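Local coordinates for protein exported gluconolactonase (Xanthomonas campestris pv. campestris, PDB 3DR2) that probably hydrolyses gluconolactone to gluconate, as a calcium-binding, six-bladed beta-propeller enzyme of the SMP-30/gluconolactonase family, at residues A86-N91 against L99-H104; C245-G250 against Q286-L291. All coordinates share one frame; numbering follows the deposited sequence.

Contact 1. Residues A86-N91 against L99-H104; sequences AFTNGN and LVHCEH
Asn91 and His101 meet side chain to side chain across two antiparallel strands: ring atom ND1 of His101 donates to OD1 of Asn91 over 2.7 Å. The bond is in plane for both partners, although amide and ring stand nearly perpendicular, 88° apart. Asn91 lies on the sheet face it shares with His101, Thr88 and Glu103; its chi1 of -64° sets CG beside the backbone N, from where OD1 comes nearer to the His101 ring. Thr88 presents its two branches to different neighbours there, CG2 resting against CB of His101 and OG1 3.5 Å from CG of Glu103. Two waters bind the carboxylate at the end of the extended Glu103 side chain to the facing segment: one joins OE1 to the backbone N of Ala86, the other OE2 to the hydroxyl of Thr88. That second water also lies over one face of the His101 ring, offset toward its rim. Asn89 N gives an almost straight 2.7 Å bond to Cys102 O, and Cys102 N donates to Gly90 O. His104 N reaches Phe87 O from above the carbonyl plane at 2.9 Å. The non-hydrogen-bonded pairs Thr88–Glu103 and Asn91–His101 are three residues apart on one strand and two on the other, which marks a beta bulge. Here the Asn89 side chain turns toward the second segment, OD1 lying 3.1 Å from NE2 of His104. In the second shell, Ser112 holds His101 NE2, Thr110 and Arg106 hold the Glu103 carboxylate, and Gln158 O holds His104 ND1. Ser62 and Gly49 O take the Asn91 amide nitrogen, while Asn89 packs on the calcium-binding residues Glu48 and Asn134. The arrangement is a bulged beta hairpin of strands 88-93 and 99-103, the first two of a propeller blade, bordering the calcium site.

Contact 2. Residues C245-G250 against Q286-L291; sequences CVDRGG and QAQQRL
Bends at chi2 (94°) and chi3 (65°) carry CD and NE of Arg248 back toward Gln288, whose own chain runs extended beyond CG. The guanidinium and the amide stack, their planes only 10° apart; CG of Gln288 lies over one face of the guanidinium, offset toward its rim, 3.2 Å from NH2 of Arg248. OE1 of Gln288 meanwhile takes the backbone N of Arg248 on a lone pair, at 3.0 Å and nearly straight. End-on, NH1 and NH2 of Arg248 both grip Gln286 O, at 3.2 and 3.1 Å, and this acceptor lies close to the guanidinium plane. One arginine thus meets one carbonyl oxygen, Gln286 O, with its edge and Gln288 with its face. A water extends the link, donating to Val246 O and accepting from NE2 of Gln288. Asp247 OD2 receives a weak hydrogen bond from Gly249 N and a regular one from Trp251 N, while OD1 forms a salt bridge with Arg31 and a hydrogen bond with Trp253 NE1. This is a type I beta turn, Asp247 to Gly250, ending the innermost strand of one propeller blade and tied at the surface to the loop between strands 281-284 and 290-295 of the next blade.

Contact 1 comes first along the chain and contact 2 follows in series, on opposite sides of the chain's centre. Their centres lie 22 Å apart and their nearest atoms about 10 Å, without touching. They share no sheet: residues 86-91 and 99-104 form the hairpin of one four-stranded blade, whereas 245-250 and 286-291 belong to two different blades, carried by strands 244-246 and 290-295. Contact 1 is thus buried pairing within a blade, while contact 2 is a polar surface clasp joining neighbouring blades of the six-bladed ring, whose residues Glu48, Asn134, Asn191 and Asp242 bind a calcium ion.

Contact 1. Residues A86-N91 against L99-H104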
loop_
_atom_site.group_PDB
_atom_site.type_symbol
_atom_site.label_atom_id
_atom_site.label_comp_id
_atom_site.label_asym_id
_atom_site.label_seq_id
_atom_site.Cartn_x
_atom_site.Cartn_y
_atom_site.Cartn_z
ATOM N N ALA A 86 2.178 -11.641 -2.855
ATOM C CA ALA A 86 0.874 -12.040 -2.357
ATOM C C ALA A 86 0.867 -11.692 -0.866
ATOM O O ALA A 86 0.687 -12.553 0.003
ATOM C CB ALA A 86 0.658 -13.548 -2.565
ATOM N N PHE A 87 1.099 -10.414 -0.589
ATOM C CA PHE A 87 1.119 -9.891 0.768
ATOM C C PHE A 87 2.082 -10.610 1.700
ATOM O O PHE A 87 1.690 -11.128 2.746
ATOM C CB PHE A 87 -0.295 -9.897 1.356
ATOM C CG PHE A 87 -1.271 -9.082 0.565
ATOM C CD1 PHE A 87 -2.077 -9.680 -0.399
ATOM C CD2 PHE A 87 -1.342 -7.705 0.738
ATOM C CE1 PHE A 87 -2.938 -8.913 -1.182
ATOM C CE2 PHE A 87 -2.196 -6.931 -0.039
ATOM C CZ PHE A 87 -2.996 -7.534 -1.001
ATOM N N THR A 88 3.351 -10.632 1.309
ATOM C CA THR A 88 4.392 -11.259 2.108
ATOM C C THR A 88 4.601 -10.447 3.384
ATOM O O THR A 88 4.672 -9.214 3.341
ATOM C CB THR A 88 5.704 -11.333 1.315
ATOM O OG1 THR A 88 5.491 -12.125 0.144
ATOM C CG2 THR A 88 6.809 -11.971 2.143
ATOM N N ASN A 89 4.692 -11.148 4.509
ATOM C CA ASN A 89 4.873 -10.527 5.819
ATOM C C ASN A 89 6.240 -10.914 6.382
ATOM O O ASN A 89 7.252 -10.327 6.014
ATOM C CB ASN A 89 3.740 -10.980 6.759
ATOM C CG ASN A 89 3.678 -10.167 8.049
ATOM O OD1 ASN A 89 2.657 -10.169 8.750
ATOM N ND2 ASN A 89 4.764 -9.478 8.370
ATOM N N GLY A 90 6.281 -11.918 7.252
ATOM C CA GLY A 90 7.554 -12.321 7.817
ATOM C C GLY A 90 8.549 -12.891 6.814
ATOM O O GLY A 90 8.160 -13.497 5.815
ATOM N N ASN A 91 9.837 -12.665 7.077
ATOM C CA ASN A 91 10.930 -13.197 6.255
ATOM C C ASN A 91 11.941 -13.806 7.221
ATOM O O ASN A 91 12.040 -13.387 8.380
ATOM C CB ASN A 91 11.665 -12.105 5.468
ATOM C CG ASN A 91 10.788 -11.418 4.454
ATOM O OD1 ASN A 91 10.419 -11.996 3.431
ATOM N ND2 ASN A 91 10.450 -10.168 4.732
ATOM N N LEU A 99 15.932 -17.448 1.181
ATOM C CA LEU A 99 14.918 -16.681 1.890
ATOM C C LEU A 99 13.630 -17.483 1.985
ATOM O O LEU A 99 13.197 -18.083 1.002
ATOM C CB LEU A 99 14.615 -15.369 1.159
ATOM C CG LEU A 99 15.751 -14.379 0.919
ATOM C CD1 LEU A 99 15.181 -13.111 0.303
ATOM C CD2 LEU A 99 16.456 -14.067 2.235
ATOM N N VAL A 100 13.032 -17.505 3.173
ATOM C CA VAL A 100 11.756 -18.179 3.380
ATOM C C VAL A 100 10.784 -17.069 3.767
ATOM O O VAL A 100 11.182 -16.094 4.409
ATOM C CB VAL A 100 11.837 -19.258 4.482
ATOM C CG1 VAL A 100 12.675 -20.438 3.980
ATOM C CG2 VAL A 100 12.452 -18.681 5.745
ATOM N N HIS A 101 9.519 -17.219 3.380
ATOM C CA HIS A 101 8.520 -16.177 3.616
ATOM C C HIS A 101 7.162 -16.632 4.131
ATOM O O HIS A 101 6.735 -17.759 3.885
ATOM C CB HIS A 101 8.240 -15.429 2.307
ATOM C CG HIS A 101 9.456 -15.165 1.476
ATOM N ND1 HIS A 101 10.299 -14.098 1.705
ATOM C CD2 HIS A 101 9.970 -15.830 0.413
ATOM C CE1 HIS A 101 11.279 -14.116 0.819
ATOM N NE2 HIS A 101 11.103 -15.156 0.022
ATOM N N CYS A 102 6.486 -15.711 4.817
ATOM C CA CYS A 102 5.125 -15.909 5.303
ATOM C C CYS A 102 4.308 -15.051 4.351
ATOM O O CYS A 102 4.577 -13.854 4.220
ATOM C CB CYS A 102 4.944 -15.354 6.711
ATOM S SG CYS A 102 5.572 -16.406 8.010
ATOM N N GLU A 103 3.325 -15.642 3.680
ATOM C CA GLU A 103 2.508 -14.880 2.744
ATOM C C GLU A 103 1.034 -14.876 3.132
ATOM O O GLU A 103 0.388 -15.927 3.170
ATOM C CB GLU A 103 2.675 -15.432 1.324
ATOM C CG GLU A 103 4.079 -15.221 0.763
ATOM C CD GLU A 103 4.214 -15.646 -0.690
ATOM O OE1 GLU A 103 3.189 -15.668 -1.396
ATOM O OE2 GLU A 103 5.348 -15.935 -1.131
ATOM N N HIS A 104 0.511 -13.687 3.429
ATOM C CA HIS A 104 -0.894 -13.547 3.814
ATOM C C HIS A 104 -1.803 -13.932 2.657
ATOM O O HIS A 104 -2.827 -14.582 2.852
ATOM C CB HIS A 104 -1.231 -12.099 4.192
ATOM C CG HIS A 104 -0.795 -11.686 5.565
ATOM N ND1 HIS A 104 -1.188 -10.490 6.126
ATOM C CD2 HIS A 104 -0.001 -12.289 6.482
ATOM C CE1 HIS A 104 -0.654 -10.372 7.329
ATOM N NE2 HIS A 104 0.072 -11.450 7.569
HETATM O O HOH W 1 3.932 -13.871 -3.523
HETATM O O HOH W 2 7.108 -13.876 -1.123
#

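Contact 2. Residues C245-G250 against Q286-L291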
loop_
_atom_site.group_PDB
_atom_site.type_symbol
_atom_site.label_atom_id
_atom_site.label_comp_id
_atom_site.label_asym_id
_atom_site.label_seq_id
_atom_site.Cartn_x
_atom_site.Cartn_y
_atom_site.Cartn_z
ATOM N N CYS A 245 13.206 -10.364 18.596
ATOM C CA CYS A 245 14.330 -11.262 18.386
ATOM C C CYS A 245 15.054 -11.491 19.702
ATOM O O CYS A 245 14.816 -10.788 20.682
ATOM C CB CYS A 245 15.300 -10.687 17.347
ATOM S SG CYS A 245 16.113 -9.145 17.831
ATOM N N VAL A 246 15.918 -12.499 19.720
ATOM C CA VAL A 246 16.694 -12.823 20.913
ATOM C C VAL A 246 18.167 -12.853 20.532
ATOM O O VAL A 246 18.531 -13.443 19.515
ATOM C CB VAL A 246 16.286 -14.196 21.482
ATOM C CG1 VAL A 246 17.137 -14.526 22.697
ATOM C CG2 VAL A 246 14.806 -14.188 21.852
ATOM N N ASP A 247 19.013 -12.222 21.342
ATOM C CA ASP A 247 20.442 -12.192 21.041
ATOM C C ASP A 247 21.195 -13.357 21.675
ATOM O O ASP A 247 20.621 -14.129 22.437
ATOM C CB ASP A 247 21.051 -10.845 21.465
ATOM C CG ASP A 247 21.051 -10.636 22.967
ATOM O OD1 ASP A 247 21.130 -9.460 23.389
ATOM O OD2 ASP A 247 20.992 -11.631 23.724
ATOM N N ARG A 248 22.477 -13.492 21.344
ATOM C CA ARG A 248 23.285 -14.590 21.873
ATOM C C ARG A 248 23.349 -14.632 23.397
ATOM O O ARG A 248 23.586 -15.692 23.980
ATOM C CB ARG A 248 24.708 -14.530 21.304
ATOM C CG ARG A 248 25.054 -15.678 20.361
ATOM C CD ARG A 248 24.814 -15.327 18.902
ATOM N NE ARG A 248 25.701 -14.259 18.438
ATOM C CZ ARG A 248 25.764 -13.827 17.181
ATOM N NH1 ARG A 248 24.995 -14.372 16.247
ATOM N NH2 ARG A 248 26.592 -12.844 16.857
ATOM N N GLY A 249 23.143 -13.487 24.039
ATOM C CA GLY A 249 23.179 -13.430 25.491
ATOM C C GLY A 249 21.863 -13.826 26.139
ATOM O O GLY A 249 21.778 -13.959 27.365
ATOM N N GLY A 250 20.829 -14.001 25.321
ATOM C CA GLY A 250 19.531 -14.392 25.843
ATOM C C GLY A 250 18.548 -13.257 26.048
ATOM O O GLY A 250 17.417 -13.483 26.485
ATOM N N GLN A 286 24.254 -10.424 11.374
ATOM C CA GLN A 286 25.045 -11.587 11.747
ATOM C C GLN A 286 25.845 -11.406 13.041
ATOM O O GLN A 286 25.744 -12.211 13.970
ATOM C CB GLN A 286 25.998 -11.908 10.599
ATOM C CG GLN A 286 25.733 -13.216 9.905
ATOM C CD GLN A 286 26.284 -14.376 10.688
ATOM O OE1 GLN A 286 25.932 -14.575 11.850
ATOM N NE2 GLN A 286 27.162 -15.147 10.062
ATOM N N ALA A 287 26.640 -10.345 13.091
ATOM C CA ALA A 287 27.486 -10.067 14.249
ATOM C C ALA A 287 26.735 -9.518 15.460
ATOM O O ALA A 287 27.299 -9.419 16.554
ATOM C CB ALA A 287 28.596 -9.093 13.846
ATOM N N GLN A 288 25.464 -9.184 15.266
ATOM C CA GLN A 288 24.635 -8.607 16.320
ATOM C C GLN A 288 25.261 -7.289 16.781
ATOM O O GLN A 288 25.309 -6.980 17.970
ATOM C CB GLN A 288 24.466 -9.583 17.500
ATOM C CG GLN A 288 23.989 -10.969 17.064
ATOM C CD GLN A 288 23.267 -11.759 18.150
ATOM O OE1 GLN A 288 23.495 -11.570 19.347
ATOM N NE2 GLN A 288 22.400 -12.673 17.726
ATOM N N GLN A 289 25.746 -6.521 15.810
ATOM C CA GLN A 289 26.353 -5.220 16.068
ATOM C C GLN A 289 25.458 -4.116 15.532
ATOM O O GLN A 289 25.738 -2.936 15.713
ATOM C CB GLN A 289 27.730 -5.121 15.408
ATOM C CG GLN A 289 28.826 -5.883 16.147
ATOM C CD GLN A 289 29.180 -5.263 17.487
ATOM O OE1 GLN A 289 29.806 -5.904 18.328
ATOM N NE2 GLN A 289 28.794 -4.010 17.688
ATOM N N ARG A 290 24.384 -4.507 14.852
ATOM C CA ARG A 290 23.437 -3.541 14.309
ATOM C C ARG A 290 22.029 -4.082 14.504
ATOM O O ARG A 290 21.743 -5.216 14.130
ATOM C CB ARG A 290 23.693 -3.302 12.816
ATOM C CG ARG A 290 24.986 -2.560 12.501
ATOM C CD ARG A 290 25.247 -2.522 10.999
ATOM N NE ARG A 290 25.496 -3.860 10.469
ATOM C CZ ARG A 290 25.748 -4.136 9.192
ATOM N NH1 ARG A 290 25.785 -3.168 8.283
ATOM N NH2 ARG A 290 25.988 -5.387 8.826
ATOM N N LEU A 291 21.172 -3.273 15.113
ATOM C CA LEU A 291 19.786 -3.662 15.347
ATOM C C LEU A 291 18.911 -2.975 14.309
ATOM O O LEU A 291 18.893 -1.748 14.225
ATOM C CB LEU A 291 19.330 -3.226 16.741
ATOM C CG LEU A 291 17.842 -3.430 17.040
ATOM C CD1 LEU A 291 17.559 -4.913 17.273
ATOM C CD2 LEU A 291 17.454 -2.609 18.263
HETATM O O HOH W 3 20.693 -14.873 18.750
#